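Local coordinates for regulator of Ty1 transposition protein 107 (Saccharomyces cerevisiae, PDB 3T7J) that probably takes part in regulating Ty1 transposition in budding yeast, through tandem BRCT-type domains likely to serve protein-protein recognition, at residues A[143-148]-A[181-186]. Sequence-based numbering, arbitrary orientation.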
loop_
_atom_site.group_PDB
_atom_site.type_symbol
_atom_site.label_atom_id
_atom_site.label_comp_id
_atom_site.label_asym_id
_atom_site.label_seq_id
_atom_site.Cartn_x
_atom_site.Cartn_y
_atom_site.Cartn_z
ATOM N N CYS A 143 22.527 -1.721 -10.482
ATOM C CA CYS A 143 22.471 -0.542 -9.627
ATOM C C CYS A 143 21.515 0.474 -10.227
ATOM O O CYS A 143 21.728 0.939 -11.336
ATOM C CB CYS A 143 23.869 0.070 -9.459
ATOM S SG CYS A 143 25.182 -1.083 -8.961
ATOM N N ILE A 144 20.459 0.808 -9.496
ATOM C CA ILE A 144 19.401 1.643 -10.041
ATOM C C ILE A 144 19.115 2.864 -9.182
ATOM O O ILE A 144 19.468 2.914 -8.005
ATOM C CB ILE A 144 18.082 0.856 -10.251
ATOM C CG1 ILE A 144 17.495 0.374 -8.924
ATOM C CG2 ILE A 144 18.279 -0.307 -11.214
ATOM C CD1 ILE A 144 16.553 1.382 -8.278
ATOM N N ASN A 145 18.462 3.848 -9.786
ATOM C CA ASN A 145 18.043 5.041 -9.076
ATOM C C ASN A 145 16.536 5.072 -8.949
ATOM O O ASN A 145 15.820 4.817 -9.914
ATOM C CB ASN A 145 18.555 6.278 -9.809
ATOM C CG ASN A 145 20.059 6.246 -10.001
ATOM O OD1 ASN A 145 20.808 6.776 -9.187
ATOM N ND2 ASN A 145 20.505 5.589 -11.056
ATOM N N LEU A 146 16.064 5.388 -7.750
ATOM C CA LEU A 146 14.650 5.360 -7.427
ATOM C C LEU A 146 14.219 6.718 -6.879
ATOM O O LEU A 146 14.799 7.208 -5.925
ATOM C CB LEU A 146 14.408 4.248 -6.387
ATOM C CG LEU A 146 13.021 4.103 -5.763
ATOM C CD1 LEU A 146 11.981 3.816 -6.836
ATOM C CD2 LEU A 146 13.011 3.006 -4.674
ATOM N N VAL A 147 13.202 7.330 -7.474
ATOM C CA VAL A 147 12.699 8.619 -6.985
ATOM C C VAL A 147 11.897 8.445 -5.689
ATOM O O VAL A 147 10.976 7.618 -5.615
ATOM C CB VAL A 147 11.838 9.323 -8.038
ATOM C CG1 VAL A 147 12.671 9.663 -9.262
ATOM C CG2 VAL A 147 10.656 8.438 -8.423
ATOM N N ASN A 148 12.254 9.232 -4.674
ATOM C CA ASN A 148 11.668 9.113 -3.340
ATOM C C ASN A 148 10.149 9.217 -3.270
ATOM O O ASN A 148 9.566 8.908 -2.232
ATOM C CB ASN A 148 12.301 10.122 -2.378
ATOM C CG ASN A 148 12.011 11.559 -2.764
ATOM O OD1 ASN A 148 11.680 11.854 -3.914
ATOM N ND2 ASN A 148 12.138 12.465 -1.801
ATOM N N ASP A 181 24.352 12.820 -7.735
ATOM C CA ASP A 181 23.652 11.859 -6.880
ATOM C C ASP A 181 23.260 10.609 -7.656
ATOM O O ASP A 181 22.923 9.588 -7.065
ATOM C CB ASP A 181 22.370 12.463 -6.308
ATOM C CG ASP A 181 22.621 13.685 -5.441
ATOM O OD1 ASP A 181 23.644 13.727 -4.726
ATOM O OD2 ASP A 181 21.777 14.602 -5.486
ATOM N N ILE A 182 23.257 10.704 -8.979
ATOM C CA ILE A 182 22.865 9.581 -9.808
ATOM C C ILE A 182 24.009 8.595 -9.813
ATOM O O ILE A 182 25.156 8.978 -10.037
ATOM C CB ILE A 182 22.568 10.022 -11.261
ATOM C CG1 ILE A 182 21.602 11.213 -11.271
ATOM C CG2 ILE A 182 22.023 8.856 -12.084
ATOM C CD1 ILE A 182 21.124 11.601 -12.629
ATOM N N ILE A 183 23.715 7.325 -9.552
ATOM C CA ILE A 183 24.760 6.321 -9.612
ATOM C C ILE A 183 24.665 5.525 -10.905
ATOM O O ILE A 183 23.575 5.275 -11.405
ATOM C CB ILE A 183 24.704 5.333 -8.404
ATOM C CG1 ILE A 183 23.493 4.412 -8.503
ATOM C CG2 ILE A 183 24.689 6.084 -7.070
ATOM C CD1 ILE A 183 23.520 3.266 -7.455
ATOM N N PRO A 184 25.808 5.087 -11.435
ATOM C CA PRO A 184 25.745 4.297 -12.656
ATOM C C PRO A 184 25.464 2.824 -12.367
ATOM O O PRO A 184 25.618 2.335 -11.243
ATOM C CB PRO A 184 27.159 4.439 -13.220
ATOM C CG PRO A 184 28.006 4.487 -12.013
ATOM C CD PRO A 184 27.196 5.281 -10.986
ATOM N N ASN A 185 25.083 2.120 -13.422
ATOM C CA ASN A 185 24.791 0.707 -13.363
ATOM C C ASN A 185 26.046 -0.110 -13.676
ATOM O O ASN A 185 26.184 -0.634 -14.778
ATOM C CB ASN A 185 23.692 0.404 -14.380
ATOM C CG ASN A 185 23.282 -1.056 -14.387
ATOM O OD1 ASN A 185 23.257 -1.701 -13.351
ATOM N ND2 ASN A 185 22.951 -1.572 -15.562
ATOM N N ASP A 186 26.966 -0.211 -12.719
ATOM C CA ASP A 186 28.187 -1.006 -12.929
ATOM C C ASP A 186 27.897 -2.475 -12.657
ATOM O O ASP A 186 27.570 -2.843 -11.528
ATOM C CB ASP A 186 29.320 -0.528 -12.016
ATOM C CG ASP A 186 30.693 -0.985 -12.493
ATOM O OD1 ASP A 186 30.769 -1.755 -13.474
ATOM O OD2 ASP A 186 31.700 -0.573 -11.880
HETATM O O HOH W 1 21.794 3.176 -12.685
#
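Side-chain amides stitch a loop across one face of a strand here: Asn145 and Asn185 each bond to main-chain atoms of the other segment, joining strand 143-147 of the second BRCT-like domain to the irregular segment 181-186. The two run roughly antiparallel, yet no direct backbone-to-backbone hydrogen bond links them. Asn145 pairs with both the N and the O of Ile183, which belong to successive peptide groups. Its OD1 receives Ile183 N at 3.0 Å, in the carbonyl plane and on a lone pair, while its ND2 donates to Ile183 O at 3.1 Å along a nearly straight line (176°). Ile183 O lies only 4° out of the amide plane; the loop's backbone thus sits at the edge of the amide, and the two bonds fix its rotation. Asn185 reciprocates at the strand's start: with CG opposite the backbone N (chi1 -179°), its OD1 accepts Cys143 N at 3.0 Å. Between these two grips a water lies 2.6 Å from Cys143 O and 3.0 Å from Ile183 O and bridges them, though with more acceptors around it than protons to give. Apolar packing is slight: CD1 of Ile183 meets Cys143 CB at 3.8 Å. Separately, the Ile182 CG2 methyl lies 3.7 Å from Asn145 ND2, the two side chains crossing at about a right angle. Further bonds from Asn145 to Asn170 and Val199 tie its amide to the flanking strands, and Arg142 N shares Asn185 OD1. Strand 143-147 runs between parallel strands 168-172 and 198-201, while Ile182 packs on Tyr198 of strand 198-201 and on Phe211 and Ile215 of helix 207-218.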